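PDB 1T6C: exopolyphosphatase from Aquifex aeolicus, which probably hydrolyses phosphoanhydride bonds, as in inorganic polyphosphate or guanosine pentaphosphate, and has the actin-like fold of the Ppx/GppA phosphatases. Local coordinates for residues T66-V69 and L70-Y73; K189-F192 and E193-K197; K252-P255 and S256-S260. All coordinates share one frame; numbering follows the deposited sequence. Where two conformers were deposited one is given.

Contact 1: residues T66-V69 and L70-Y73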
loop_
_atom_site.group_PDB
_atom_site.type_symbol
_atom_site.label_atom_id
_atom_site.label_comp_id
_atom_site.label_asym_id
_atom_site.label_seq_id
_atom_site.Cartn_x
_atom_site.Cartn_y
_atom_site.Cartn_z
ATOM N N THR A 66 -2.773 3.277 -20.976
ATOM C CA THR A 66 -1.776 3.590 -19.946
ATOM C C THR A 66 -0.765 4.606 -20.485
ATOM O O THR A 66 -0.453 5.581 -19.809
ATOM C CB THR A 66 -1.093 2.322 -19.450
ATOM O OG1 THR A 66 -2.037 1.461 -18.803
ATOM C CG2 THR A 66 -0.065 2.635 -18.349
ATOM N N ILE A 67 -0.324 4.426 -21.733
ATOM C CA ILE A 67 0.571 5.389 -22.354
ATOM C C ILE A 67 -0.107 6.770 -22.427
ATOM O O ILE A 67 0.523 7.777 -22.137
ATOM C CB ILE A 67 1.066 4.885 -23.727
ATOM C CG1 ILE A 67 2.040 3.726 -23.517
ATOM C CG2 ILE A 67 1.738 5.995 -24.534
ATOM C CD1 ILE A 67 2.497 3.080 -24.760
ATOM N N GLN A 68 -1.389 6.840 -22.793
ATOM C CA GLN A 68 -2.055 8.143 -22.883
ATOM C C GLN A 68 -2.138 8.831 -21.516
ATOM O O GLN A 68 -1.905 10.016 -21.435
ATOM C CB GLN A 68 -3.449 8.029 -23.529
ATOM C CG GLN A 68 -4.133 9.389 -23.864
ATOM C CD GLN A 68 -3.177 10.512 -24.358
ATOM O OE1 GLN A 68 -2.892 11.494 -23.621
ATOM N NE2 GLN A 68 -2.694 10.373 -25.594
ATOM N N VAL A 69 -2.403 8.075 -20.460
ATOM C CA VAL A 69 -2.450 8.615 -19.092
ATOM C C VAL A 69 -1.078 9.161 -18.693
ATOM O O VAL A 69 -0.969 10.228 -18.079
ATOM C CB VAL A 69 -2.892 7.546 -18.063
ATOM C CG1 VAL A 69 -2.635 8.024 -16.642
ATOM C CG2 VAL A 69 -4.369 7.193 -18.267
ATOM N N LEU A 70 -0.034 8.424 -19.059
ATOM C CA LEU A 70 1.321 8.810 -18.714
ATOM C C LEU A 70 1.697 10.092 -19.450
ATOM O O LEU A 70 2.377 10.934 -18.889
ATOM C CB LEU A 70 2.328 7.667 -18.973
ATOM C CG LEU A 70 2.181 6.454 -18.081
ATOM C CD1 LEU A 70 3.049 5.309 -18.520
ATOM C CD2 LEU A 70 2.504 6.812 -16.616
ATOM N N LYS A 71 1.265 10.247 -20.707
ATOM C CA LYS A 71 1.499 11.496 -21.418
ATOM C C LYS A 71 0.838 12.675 -20.692
ATOM O O LYS A 71 1.452 13.731 -20.540
ATOM C CB LYS A 71 1.041 11.401 -22.885
ATOM C CG LYS A 71 1.863 10.459 -23.733
ATOM C CD LYS A 71 1.246 10.308 -25.135
ATOM C CE LYS A 71 2.127 9.628 -26.099
ATOM N NZ LYS A 71 1.432 9.540 -27.433
ATOM N N GLU A 72 -0.389 12.470 -20.206
ATOM C CA GLU A 72 -1.115 13.496 -19.478
ATOM C C GLU A 72 -0.397 13.834 -18.179
ATOM O O GLU A 72 -0.239 14.996 -17.859
ATOM C CB GLU A 72 -2.541 13.043 -19.229
ATOM C CG GLU A 72 -3.303 12.983 -20.546
ATOM C CD GLU A 72 -4.587 12.180 -20.507
ATOM O OE1 GLU A 72 -5.022 11.781 -19.397
ATOM O OE2 GLU A 72 -5.174 11.962 -21.610
ATOM N N TYR A 73 0.135 12.819 -17.504
ATOM C CA TYR A 73 0.902 13.067 -16.281
ATOM C C TYR A 73 2.186 13.806 -16.582
ATOM O O TYR A 73 2.555 14.711 -15.866
ATOM C CB TYR A 73 1.199 11.764 -15.553
ATOM C CG TYR A 73 0.004 11.079 -14.909
ATOM C CD1 TYR A 73 -1.266 11.682 -14.877
ATOM C CD2 TYR A 73 0.166 9.872 -14.274
ATOM C CE1 TYR A 73 -2.347 11.029 -14.304
ATOM C CE2 TYR A 73 -0.863 9.243 -13.662
ATOM C CZ TYR A 73 -2.131 9.826 -13.677
ATOM O OH TYR A 73 -3.144 9.179 -13.058
#
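Thr66, Ile67, Gln68 and Val69 accept hydrogen bonds on their carbonyl oxygens from the amides of Leu70, Lys71, Glu72 and Tyr73, an unbroken run of i to i+4 bonds that makes the two halves successive turns of alpha-helix 60-79. These bonds are uniform, from 2.9 Å for Tyr73 N to Val69 O up to 3.1 Å for Glu72 N to Gln68 O. Val69 and Tyr73 meet in a CH-pi interaction one turn apart. Val69 CG1 lies over one ring face, 3.7 Å from the Tyr73 ring centroid and 21° off the ring normal, shifted toward the hydroxyl end, where it comes 3.5 Å from Tyr73 CZ. This branch stands anti to the valine backbone N (chi1 167°) and is thereby carried toward the next turn, while the tyrosine ring lies alongside, pointing the same way. The same face also covers Val69 O, 3.4 Å from Tyr73 CG, and Tyr73 OH is held beyond the ring by a hydrogen bond to Val24 O. The side chains of Thr66 and Leu70 lie side by side, pointing the same way, with CG2 of the first 4.1 Å from CD1 of the second; Thr66 OG1, the other branch, is hydrogen-bonded to Arg62 O and Thr46 OG1. Lys71, stretched out beyond CG, passes obliquely over Ile67, its CE 4.0 Å from Ile67 CG2. Glu72 sends its carboxylate to Arg44 in a salt bridge. Thr66, Val69, Leu70 and Tyr73 touch strand 23-32 of the N-terminal sheet, Val69 and Tyr73 also strand 35-45, and Thr66, Ile67 and Leu70 pack on helix 99-109.

Contact 2: residues K189-F192 and E193-K197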
loop_
_atom_site.group_PDB
_atom_site.type_symbol
_atom_site.label_atom_id
_atom_site.label_comp_id
_atom_site.label_asym_id
_atom_site.label_seq_id
_atom_site.Cartn_x
_atom_site.Cartn_y
_atom_site.Cartn_z
ATOM N N LYS A 189 -10.681 -20.129 11.794
ATOM C CA LYS A 189 -9.634 -20.831 12.531
ATOM C C LYS A 189 -8.523 -21.254 11.590
ATOM O O LYS A 189 -7.350 -21.087 11.897
ATOM C CB LYS A 189 -10.247 -22.043 13.230
ATOM C CG LYS A 189 -9.297 -22.946 13.942
ATOM C CD LYS A 189 -9.856 -24.417 13.945
ATOM C CE LYS A 189 -9.734 -25.073 12.612
ATOM N NZ LYS A 189 -10.145 -26.527 12.674
ATOM N N ARG A 190 -8.881 -21.853 10.461
ATOM C CA ARG A 190 -7.862 -22.272 9.515
ATOM C C ARG A 190 -7.017 -21.095 8.982
ATOM O O ARG A 190 -5.806 -21.218 8.774
ATOM C CB ARG A 190 -8.481 -22.993 8.352
ATOM C CG ARG A 190 -8.965 -24.382 8.692
ATOM C CD ARG A 190 -9.441 -25.144 7.468
ATOM N NE ARG A 190 -10.817 -24.862 7.043
ATOM C CZ ARG A 190 -11.892 -25.401 7.601
ATOM N NH1 ARG A 190 -13.108 -25.117 7.145
ATOM N NH2 ARG A 190 -11.766 -26.215 8.619
ATOM N N PHE A 191 -7.713 -20.004 8.674
ATOM C CA PHE A 191 -7.085 -18.756 8.239
ATOM C C PHE A 191 -6.053 -18.310 9.287
ATOM O O PHE A 191 -4.900 -18.020 8.946
ATOM C CB PHE A 191 -8.192 -17.727 8.016
ATOM C CG PHE A 191 -7.766 -16.298 8.013
ATOM C CD1 PHE A 191 -7.225 -15.719 6.878
ATOM C CD2 PHE A 191 -8.000 -15.484 9.125
ATOM C CE1 PHE A 191 -6.876 -14.392 6.887
ATOM C CE2 PHE A 191 -7.680 -14.153 9.107
ATOM C CZ PHE A 191 -7.114 -13.611 7.999
ATOM N N PHE A 192 -6.435 -18.289 10.554
ATOM C CA PHE A 192 -5.465 -17.901 11.578
ATOM C C PHE A 192 -4.330 -18.911 11.793
ATOM O O PHE A 192 -3.203 -18.510 12.098
ATOM C CB PHE A 192 -6.176 -17.567 12.903
ATOM C CG PHE A 192 -6.840 -16.197 12.921
ATOM C CD1 PHE A 192 -6.099 -15.058 12.660
ATOM C CD2 PHE A 192 -8.186 -16.035 13.211
ATOM C CE1 PHE A 192 -6.693 -13.775 12.677
ATOM C CE2 PHE A 192 -8.780 -14.759 13.213
ATOM C CZ PHE A 192 -8.024 -13.645 12.947
ATOM N N GLU A 193 -4.603 -20.202 11.675
ATOM C CA GLU A 193 -3.548 -21.196 11.735
ATOM C C GLU A 193 -2.505 -20.909 10.654
ATOM O O GLU A 193 -1.295 -21.042 10.885
ATOM C CB GLU A 193 -4.116 -22.610 11.564
ATOM C CG GLU A 193 -4.987 -23.120 12.690
ATOM C CD GLU A 193 -5.690 -24.459 12.379
ATOM O OE1 GLU A 193 -5.671 -24.934 11.222
ATOM O OE2 GLU A 193 -6.265 -25.054 13.315
ATOM N N PHE A 194 -2.971 -20.577 9.449
ATOM C CA PHE A 194 -2.069 -20.287 8.349
ATOM C C PHE A 194 -1.255 -19.042 8.667
ATOM O O PHE A 194 -0.042 -19.010 8.456
ATOM C CB PHE A 194 -2.842 -20.121 7.029
ATOM C CG PHE A 194 -2.034 -19.459 5.962
ATOM C CD1 PHE A 194 -1.044 -20.171 5.294
ATOM C CD2 PHE A 194 -2.185 -18.124 5.685
ATOM C CE1 PHE A 194 -0.260 -19.561 4.340
ATOM C CE2 PHE A 194 -1.390 -17.498 4.733
ATOM C CZ PHE A 194 -0.443 -18.226 4.035
ATOM N N LEU A 195 -1.903 -18.007 9.189
ATOM C CA LEU A 195 -1.202 -16.768 9.452
ATOM C C LEU A 195 -0.177 -16.980 10.570
ATOM O O LEU A 195 0.909 -16.432 10.496
ATOM C CB LEU A 195 -2.172 -15.652 9.800
ATOM C CG LEU A 195 -2.972 -15.031 8.685
ATOM C CD1 LEU A 195 -3.897 -13.985 9.245
ATOM C CD2 LEU A 195 -2.060 -14.442 7.616
ATOM N N GLU A 196 -0.469 -17.848 11.539
ATOM C CA GLU A 196 0.490 -18.160 12.620
ATOM C C GLU A 196 1.739 -18.801 11.999
ATOM O O GLU A 196 2.848 -18.424 12.335
ATOM C CB GLU A 196 -0.173 -19.112 13.629
ATOM C CG GLU A 196 0.756 -19.585 14.740
ATOM C CD GLU A 196 0.589 -18.807 16.019
ATOM O OE1 GLU A 196 -0.573 -18.596 16.485
ATOM O OE2 GLU A 196 1.639 -18.406 16.579
ATOM N N LYS A 197 1.538 -19.735 11.064
ATOM C CA LYS A 197 2.633 -20.446 10.362
ATOM C C LYS A 197 3.529 -19.460 9.614
ATOM O O LYS A 197 4.776 -19.515 9.718
ATOM C CB LYS A 197 2.080 -21.475 9.378
ATOM C CG LYS A 197 3.106 -22.123 8.374
ATOM C CD LYS A 197 2.444 -22.979 7.233
ATOM C CE LYS A 197 3.411 -23.115 6.028
ATOM N NZ LYS A 197 4.022 -24.450 5.780
HETATM O O HOH W 1 -7.572 -27.320 13.969
#
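Phe191 and Leu195, with Lys189 and Glu193 beside them, make a contact between neighbouring turns of alpha-helix 185-199, a helix that packs on helices 170-177 and 274-288 in the half of this actin-like fold that holds the second sheet. Regular i to i+4 backbone bonds join the turns, such as Leu195 N to Phe191 O at 3.0 Å. On the buried flank Leu195 CD1 sits over one face of the Phe191 ring, 3.9 Å from the ring centroid and displaced toward the CZ rim, a CH-pi contact. The Phe191 ring gets there because CG stands anti to the backbone N (chi1 160°), which tips it along the helix toward the following turn. Phe191 also packs on Leu173 and Phe177, whereas Phe192 and Leu195 meet helix 274-288. The other flank is polar: Lys189 is salt-bridged to Glu186, and a water takes a hydrogen bond from Lys189 NZ at 3.0 Å and gives one to Glu193 OE2 at 2.7 Å. With an alanine here, Glu186 would probably lose its charged mate and Glu193, its water bridge broken, would be freer to turn. The lysine's aliphatic part also meets that carboxylate, Lys189 CE lying 3.5 Å from Glu193 OE2.

Contact 3: residues K252-P255 and S256-S260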
loop_
_atom_site.group_PDB
_atom_site.type_symbol
_atom_site.label_atom_id
_atom_site.label_comp_id
_atom_site.label_asym_id
_atom_site.label_seq_id
_atom_site.Cartn_x
_atom_site.Cartn_y
_atom_site.Cartn_z
ATOM N N LYS A 252 -16.811 -10.403 10.954
ATOM C CA LYS A 252 -17.007 -11.824 10.728
ATOM C C LYS A 252 -18.481 -12.232 10.835
ATOM O O LYS A 252 -18.817 -13.313 10.414
ATOM C CB LYS A 252 -16.069 -12.653 11.624
ATOM C CG LYS A 252 -16.532 -12.862 13.032
ATOM C CD LYS A 252 -15.467 -13.693 13.795
ATOM C CE LYS A 252 -15.918 -14.016 15.201
ATOM N NZ LYS A 252 -14.882 -14.812 15.940
ATOM N N GLU A 253 -19.335 -11.360 11.358
ATOM C CA GLU A 253 -20.770 -11.615 11.483
ATOM C C GLU A 253 -21.593 -10.915 10.414
ATOM O O GLU A 253 -22.836 -10.999 10.427
ATOM C CB GLU A 253 -21.263 -11.118 12.843
ATOM C CG GLU A 253 -20.599 -11.774 14.025
ATOM C CD GLU A 253 -20.801 -13.290 14.104
ATOM O OE1 GLU A 253 -19.872 -13.975 14.650
ATOM O OE2 GLU A 253 -21.864 -13.811 13.627
ATOM N N ILE A 254 -20.933 -10.224 9.480
ATOM C CA ILE A 254 -21.639 -9.432 8.473
ATOM C C ILE A 254 -21.350 -9.961 7.078
ATOM O O ILE A 254 -20.187 -9.982 6.652
ATOM C CB ILE A 254 -21.273 -7.923 8.528
ATOM C CG1 ILE A 254 -21.462 -7.360 9.959
ATOM C CG2 ILE A 254 -22.116 -7.146 7.469
ATOM C CD1 ILE A 254 -20.927 -5.943 10.152
ATOM N N PRO A 255 -22.386 -10.346 6.324
ATOM C CA PRO A 255 -22.182 -10.731 4.934
ATOM C C PRO A 255 -21.548 -9.580 4.149
ATOM O O PRO A 255 -21.850 -8.424 4.383
ATOM C CB PRO A 255 -23.598 -11.018 4.440
ATOM C CG PRO A 255 -24.433 -11.219 5.643
ATOM C CD PRO A 255 -23.810 -10.393 6.700
ATOM N N SER A 256 -20.691 -9.912 3.196
ATOM C CA SER A 256 -19.904 -8.898 2.504
ATOM C C SER A 256 -20.750 -7.788 1.893
ATOM O O SER A 256 -20.382 -6.620 1.975
ATOM C CB SER A 256 -18.995 -9.507 1.429
ATOM O OG SER A 256 -19.727 -10.131 0.389
ATOM N N GLU A 257 -21.881 -8.150 1.293
ATOM C CA GLU A 257 -22.741 -7.177 0.628
ATOM C C GLU A 257 -23.379 -6.168 1.574
ATOM O O GLU A 257 -23.785 -5.089 1.136
ATOM C CB GLU A 257 -23.843 -7.873 -0.184
ATOM C CG GLU A 257 -23.377 -9.010 -1.074
ATOM C CD GLU A 257 -23.600 -10.389 -0.470
ATOM O OE1 GLU A 257 -23.385 -10.554 0.757
ATOM O OE2 GLU A 257 -23.992 -11.305 -1.229
ATOM N N GLU A 258 -23.405 -6.478 2.874
ATOM C CA GLU A 258 -23.965 -5.613 3.898
ATOM C C GLU A 258 -22.917 -4.720 4.539
ATOM O O GLU A 258 -23.244 -3.737 5.164
ATOM C CB GLU A 258 -24.639 -6.515 4.946
ATOM C CG GLU A 258 -25.216 -5.839 6.158
ATOM C CD GLU A 258 -26.402 -4.936 5.895
ATOM O OE1 GLU A 258 -26.998 -4.989 4.776
ATOM O OE2 GLU A 258 -26.715 -4.155 6.832
ATOM N N ARG A 259 -21.635 -5.052 4.373
ATOM C CA ARG A 259 -20.593 -4.373 5.123
ATOM C C ARG A 259 -20.537 -2.872 4.805
ATOM O O ARG A 259 -20.412 -2.083 5.728
ATOM C CB ARG A 259 -19.235 -5.038 4.911
ATOM C CG ARG A 259 -19.153 -6.381 5.557
ATOM C CD ARG A 259 -17.852 -7.100 5.289
ATOM N NE ARG A 259 -17.867 -8.422 5.902
ATOM C CZ ARG A 259 -17.026 -9.399 5.602
ATOM N NH1 ARG A 259 -16.051 -9.190 4.727
ATOM N NH2 ARG A 259 -17.121 -10.580 6.222
ATOM N N SER A 260 -20.573 -2.501 3.525
ATOM C CA SER A 260 -20.464 -1.077 3.159
ATOM C C SER A 260 -21.760 -0.350 3.452
ATOM O O SER A 260 -21.793 0.877 3.519
ATOM C CB SER A 260 -20.134 -0.900 1.675
ATOM O OG SER A 260 -18.940 -1.561 1.298
#
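Arg259 turns its guanidinium back onto Ile254 O across a type I turn, residues 255-258, that leads from the loop after helix 241-251 into helix 256-262. Two N-H groups share that one carbonyl oxygen: Arg259 NE donates at 2.9 Å, and Arg259 NH2 adds a weak bond at 3.2 Å. The shared acceptor lies 28° out of the guanidinium plane for NE, and both bonds are bent, with N-H...O angles of 131° and 124°. The chain is extended from CG to NE, which gives it the length to reach from Arg259 back to the carbonyl before Pro255. Arg259 NH1 is held more firmly by Ala271 O, and NH2 has a weak second bond to Phe251 O; the buried group thus joins the end of helix 241-251 and the following loop to Ala271. The turn itself is closed by Glu258 N to Pro255 O at 2.9 Å, with the donor above the carbonyl plane. Ser256 OG, for its part, is hydrogen-bonded to Asp181. Outward from these bonds the packing is apolar. Ile254 points into the turn, and its side chain also touches Phe263, while Arg259 rests on Leu275 of helix 274-288. Ile254 CG2, anti to the backbone N, lodges between two methylenes, 3.6 Å from Arg259 CG and 3.6 Å from Glu258 CG.

In the fold
From the N terminus the three contacts follow in series, each a local step of the chain; none encloses or crosses another. Contact 1 lies within helix 60-79 and belongs to the part of the fold built on the N-terminal sheet. Contacts 2 and 3 come after the first three strands of the second sheet: contact 2 joins turns inside helix 185-199, and contact 3 closes the bend between helices 241-251 and 256-262. These two have centres about 21 Å apart and do not touch, yet both set side chains against helix 274-288. Contacts 1 and 2 stand on opposite sides of the chain's centre, about 42 Å apart between centres.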